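Local atomic coordinates of response regulator aspartate phosphatase I (PDB entry 4I1A), a protein that dephosphorylates the sporulation phosphotransferase Spo0F and triggers excision and transfer of the mobile element ICEBs1 by inactivating its repressor ImmR. Residues A[220-231]-A[243-254]. Residues are numbered along the deposited sequence; the frame is centred on the assembly and turned at random.
Sequences EHLIAMSHMNIG and ASQHLILALEIF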
loop_
_atom_site.group_PDB
_atom_site.type_symbol
_atom_site.label_atom_id
_atom_site.label_comp_id
_atom_site.label_asym_id
_atom_site.label_seq_id
_atom_site.Cartn_x
_atom_site.Cartn_y
_atom_site.Cartn_z
ATOM N N GLU A 220 9.328 -14.872 8.008
ATOM C CA GLU A 220 8.061 -15.359 7.475
ATOM C C GLU A 220 7.101 -14.240 7.064
ATOM O O GLU A 220 6.503 -14.283 5.982
ATOM C CB GLU A 220 7.387 -16.275 8.496
ATOM C CG GLU A 220 6.173 -17.027 7.962
ATOM C CD GLU A 220 6.537 -18.344 7.285
ATOM O OE1 GLU A 220 7.577 -18.397 6.592
ATOM O OE2 GLU A 220 5.781 -19.328 7.450
ATOM N N HIS A 221 6.956 -13.240 7.925
ATOM C CA HIS A 221 6.029 -12.155 7.646
ATOM C C HIS A 221 6.490 -11.285 6.475
ATOM O O HIS A 221 5.666 -10.794 5.696
ATOM C CB HIS A 221 5.789 -11.291 8.883
ATOM C CG HIS A 221 4.621 -10.374 8.740
ATOM N ND1 HIS A 221 4.742 -8.996 8.743
ATOM C CD2 HIS A 221 3.304 -10.628 8.557
ATOM C CE1 HIS A 221 3.555 -8.452 8.583
ATOM N NE2 HIS A 221 2.660 -9.418 8.468
ATOM N N LEU A 222 7.802 -11.098 6.357
ATOM C CA LEU A 222 8.361 -10.345 5.241
ATOM C C LEU A 222 8.218 -11.100 3.921
ATOM O O LEU A 222 8.130 -10.486 2.856
ATOM C CB LEU A 222 9.817 -9.994 5.513
ATOM C CG LEU A 222 9.981 -8.927 6.593
ATOM C CD1 LEU A 222 11.421 -8.461 6.686
ATOM C CD2 LEU A 222 9.046 -7.759 6.321
ATOM N N ILE A 223 8.183 -12.429 3.993
ATOM C CA ILE A 223 7.958 -13.254 2.811
ATOM C C ILE A 223 6.535 -13.041 2.298
ATOM O O ILE A 223 6.309 -12.827 1.100
ATOM C CB ILE A 223 8.191 -14.752 3.115
ATOM C CG1 ILE A 223 9.687 -15.048 3.220
ATOM C CG2 ILE A 223 7.556 -15.637 2.047
ATOM C CD1 ILE A 223 10.021 -16.508 3.630
ATOM N N ALA A 224 5.573 -13.080 3.212
ATOM C CA ALA A 224 4.180 -12.836 2.845
ATOM C C ALA A 224 3.969 -11.401 2.391
ATOM O O ALA A 224 3.187 -11.139 1.480
ATOM C CB ALA A 224 3.260 -13.161 3.999
ATOM N N MET A 225 4.657 -10.465 3.032
ATOM C CA MET A 225 4.511 -9.067 2.646
ATOM C C MET A 225 5.041 -8.825 1.235
ATOM O O MET A 225 4.412 -8.123 0.448
ATOM C CB MET A 225 5.161 -8.137 3.669
ATOM C CG MET A 225 4.334 -7.962 4.929
ATOM S SD MET A 225 4.973 -6.670 6.012
ATOM C CE MET A 225 4.602 -5.200 5.056
ATOM N N SER A 226 6.170 -9.442 0.908
ATOM C CA SER A 226 6.708 -9.361 -0.445
ATOM C C SER A 226 5.757 -9.994 -1.459
ATOM O O SER A 226 5.440 -9.386 -2.479
ATOM C CB SER A 226 8.073 -10.039 -0.530
ATOM O OG SER A 226 8.998 -9.427 0.340
ATOM N N HIS A 227 5.317 -11.217 -1.185
ATOM C CA HIS A 227 4.348 -11.885 -2.057
ATOM C C HIS A 227 3.132 -11.009 -2.331
ATOM O O HIS A 227 2.734 -10.823 -3.479
ATOM C CB HIS A 227 3.892 -13.213 -1.450
ATOM C CG HIS A 227 4.861 -14.338 -1.648
ATOM N ND1 HIS A 227 5.493 -14.572 -2.851
ATOM C CD2 HIS A 227 5.298 -15.295 -0.802
ATOM C CE1 HIS A 227 6.282 -15.620 -2.734
ATOM N NE2 HIS A 227 6.183 -16.083 -1.496
ATOM N N MET A 228 2.552 -10.461 -1.267
ATOM C CA MET A 228 1.374 -9.613 -1.391
ATOM C C MET A 228 1.653 -8.416 -2.301
ATOM O O MET A 228 0.890 -8.123 -3.225
ATOM C CB MET A 228 0.913 -9.139 -0.007
ATOM C CG MET A 228 -0.388 -8.319 -0.011
ATOM S SD MET A 228 -0.749 -7.543 1.588
ATOM C CE MET A 228 0.561 -6.339 1.711
ATOM N N ASN A 229 2.754 -7.727 -2.041
ATOM C CA ASN A 229 3.083 -6.530 -2.803
ATOM C C ASN A 229 3.455 -6.848 -4.250
ATOM O O ASN A 229 3.125 -6.090 -5.163
ATOM C CB ASN A 229 4.191 -5.765 -2.105
ATOM C CG ASN A 229 3.691 -5.010 -0.905
ATOM O OD1 ASN A 229 2.670 -4.330 -0.980
ATOM N ND2 ASN A 229 4.404 -5.123 0.214
ATOM N N ILE A 230 4.126 -7.980 -4.448
ATOM C CA ILE A 230 4.385 -8.496 -5.784
ATOM C C ILE A 230 3.080 -8.729 -6.530
ATOM O O ILE A 230 2.924 -8.278 -7.665
ATOM C CB ILE A 230 5.235 -9.784 -5.743
ATOM C CG1 ILE A 230 6.692 -9.430 -5.410
ATOM C CG2 ILE A 230 5.205 -10.484 -7.079
ATOM C CD1 ILE A 230 7.551 -10.634 -5.064
ATOM N N GLY A 231 2.143 -9.418 -5.878
ATOM C CA GLY A 231 0.830 -9.668 -6.448
ATOM C C GLY A 231 0.105 -8.376 -6.791
ATOM O O GLY A 231 -0.556 -8.285 -7.825
ATOM N N ALA A 243 -0.122 -12.593 -10.530
ATOM C CA ALA A 243 -0.682 -11.878 -9.382
ATOM C C ALA A 243 -1.321 -12.856 -8.412
ATOM O O ALA A 243 -1.032 -12.843 -7.220
ATOM C CB ALA A 243 -1.704 -10.820 -9.838
ATOM N N SER A 244 -2.157 -13.739 -8.941
ATOM C CA SER A 244 -2.829 -14.729 -8.115
ATOM C C SER A 244 -1.894 -15.730 -7.428
ATOM O O SER A 244 -2.109 -16.080 -6.268
ATOM C CB SER A 244 -3.896 -15.457 -8.929
ATOM O OG SER A 244 -5.031 -14.632 -9.089
ATOM N N GLN A 245 -0.872 -16.198 -8.137
ATOM C CA GLN A 245 0.036 -17.188 -7.559
ATOM C C GLN A 245 0.828 -16.587 -6.397
ATOM O O GLN A 245 1.038 -17.246 -5.378
ATOM C CB GLN A 245 0.966 -17.799 -8.614
ATOM C CG GLN A 245 1.916 -18.877 -8.069
ATOM C CD GLN A 245 1.202 -20.058 -7.395
ATOM O OE1 GLN A 245 0.284 -20.659 -7.963
ATOM N NE2 GLN A 245 1.635 -20.395 -6.183
ATOM N N HIS A 246 1.235 -15.327 -6.531
ATOM C CA HIS A 246 1.912 -14.652 -5.429
ATOM C C HIS A 246 0.960 -14.334 -4.271
ATOM O O HIS A 246 1.353 -14.373 -3.103
ATOM C CB HIS A 246 2.629 -13.391 -5.912
ATOM C CG HIS A 246 3.934 -13.665 -6.587
ATOM N ND1 HIS A 246 5.106 -13.868 -5.881
ATOM C CD2 HIS A 246 4.265 -13.782 -7.895
ATOM C CE1 HIS A 246 6.093 -14.093 -6.727
ATOM N NE2 HIS A 246 5.612 -14.048 -7.958
ATOM N N LEU A 247 -0.291 -14.034 -4.601
ATOM C CA LEU A 247 -1.285 -13.667 -3.595
ATOM C C LEU A 247 -1.731 -14.838 -2.717
ATOM O O LEU A 247 -1.961 -14.648 -1.525
ATOM C CB LEU A 247 -2.494 -12.974 -4.240
ATOM C CG LEU A 247 -2.266 -11.527 -4.715
ATOM C CD1 LEU A 247 -3.347 -11.113 -5.706
ATOM C CD2 LEU A 247 -2.215 -10.546 -3.546
ATOM N N ILE A 248 -1.853 -16.035 -3.288
ATOM C CA ILE A 248 -2.207 -17.194 -2.477
ATOM C C ILE A 248 -1.044 -17.630 -1.589
ATOM O O ILE A 248 -1.261 -18.173 -0.510
ATOM C CB ILE A 248 -2.700 -18.415 -3.302
ATOM C CG1 ILE A 248 -1.610 -18.928 -4.240
ATOM C CG2 ILE A 248 -3.963 -18.076 -4.065
ATOM C CD1 ILE A 248 -1.743 -20.406 -4.546
ATOM N N LEU A 249 0.185 -17.408 -2.048
ATOM C CA LEU A 249 1.356 -17.722 -1.242
ATOM C C LEU A 249 1.359 -16.817 -0.018
ATOM O O LEU A 249 1.666 -17.255 1.094
ATOM C CB LEU A 249 2.646 -17.543 -2.046
ATOM C CG LEU A 249 2.942 -18.618 -3.098
ATOM C CD1 LEU A 249 4.295 -18.393 -3.787
ATOM C CD2 LEU A 249 2.882 -20.013 -2.482
ATOM N N ALA A 250 0.989 -15.558 -0.231
ATOM C CA ALA A 250 0.847 -14.608 0.863
ATOM C C ALA A 250 -0.281 -15.049 1.777
ATOM O O ALA A 250 -0.160 -15.026 3.001
ATOM C CB ALA A 250 0.571 -13.218 0.322
ATOM N N LEU A 251 -1.377 -15.464 1.157
ATOM C CA LEU A 251 -2.574 -15.902 1.855
ATOM C C LEU A 251 -2.304 -17.068 2.801
ATOM O O LEU A 251 -2.825 -17.089 3.912
ATOM C CB LEU A 251 -3.639 -16.300 0.830
ATOM C CG LEU A 251 -5.074 -16.474 1.325
ATOM C CD1 LEU A 251 -5.550 -15.167 1.926
ATOM C CD2 LEU A 251 -5.997 -16.931 0.184
ATOM N N GLU A 252 -1.494 -18.032 2.354
ATOM C CA GLU A 252 -1.171 -19.219 3.148
ATOM C C GLU A 252 -0.557 -18.830 4.481
ATOM O O GLU A 252 -0.862 -19.423 5.518
ATOM C CB GLU A 252 -0.165 -20.117 2.418
ATOM C CG GLU A 252 -0.653 -20.765 1.132
ATOM C CD GLU A 252 0.468 -21.501 0.402
ATOM O OE1 GLU A 252 0.361 -21.674 -0.832
ATOM O OE2 GLU A 252 1.453 -21.901 1.066
ATOM N N ILE A 253 0.328 -17.842 4.434
ATOM C CA ILE A 253 1.060 -17.391 5.612
ATOM C C ILE A 253 0.181 -16.530 6.519
ATOM O O ILE A 253 0.132 -16.739 7.732
ATOM C CB ILE A 253 2.335 -16.619 5.197
ATOM C CG1 ILE A 253 3.349 -17.584 4.576
ATOM C CG2 ILE A 253 2.948 -15.882 6.384
ATOM C CD1 ILE A 253 4.385 -16.904 3.696
ATOM N N PHE A 254 -0.525 -15.579 5.918
ATOM C CA PHE A 254 -1.380 -14.655 6.658
ATOM C C PHE A 254 -2.541 -15.355 7.363
ATOM O O PHE A 254 -2.943 -14.941 8.456
ATOM C CB PHE A 254 -1.937 -13.565 5.729
ATOM C CG PHE A 254 -0.929 -12.519 5.332
ATOM C CD1 PHE A 254 0.150 -12.208 6.161
ATOM C CD2 PHE A 254 -1.064 -11.843 4.129
ATOM C CE1 PHE A 254 1.073 -11.233 5.794
ATOM C CE2 PHE A 254 -0.148 -10.870 3.755
ATOM C CZ PHE A 254 0.922 -10.561 4.583
#
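Leu249 lies on one face of the His227 ring, its CB 3.8 Å from the ring centroid. The edge of that ring meets His246, and His227 ND1 and His246 ND1 share a 3.1 Å hydrogen bond; either could be the donor. The two imidazoles meet rim to rim, planes at 44°. Ile230 CG2 sits over the centre of the His246 ring, 3.4 Å above its plane. Ile230 chi1, -74°, puts CG1 beside the backbone N and CG2 opposite, over the imidazole. Ala224 CB packs on one face of Phe254, 3.4 Å from CE1, while CD2 of His221 lies at that ring's edge. Phe254 is a knob among His221, Ala224, Met225 and Met228, and Met228 SD makes a Met-aromatic contact with its CE2. With an alanine at His227, His246 ND1 would probably lose its hydrogen-bond mate and a gap would open beside Leu249. Segments 220-231 and 243-254 run roughly antiparallel, at 152°, and their axes approach to 7.5 Å. Gly231 CA and Ala243 CA are 4.0 Å apart. This is the helical hairpin of a predicted TPR repeat. Helix 200-215 touches Ile223 and His227, and helix 261-275 packs against Met225, Met228 and Leu251.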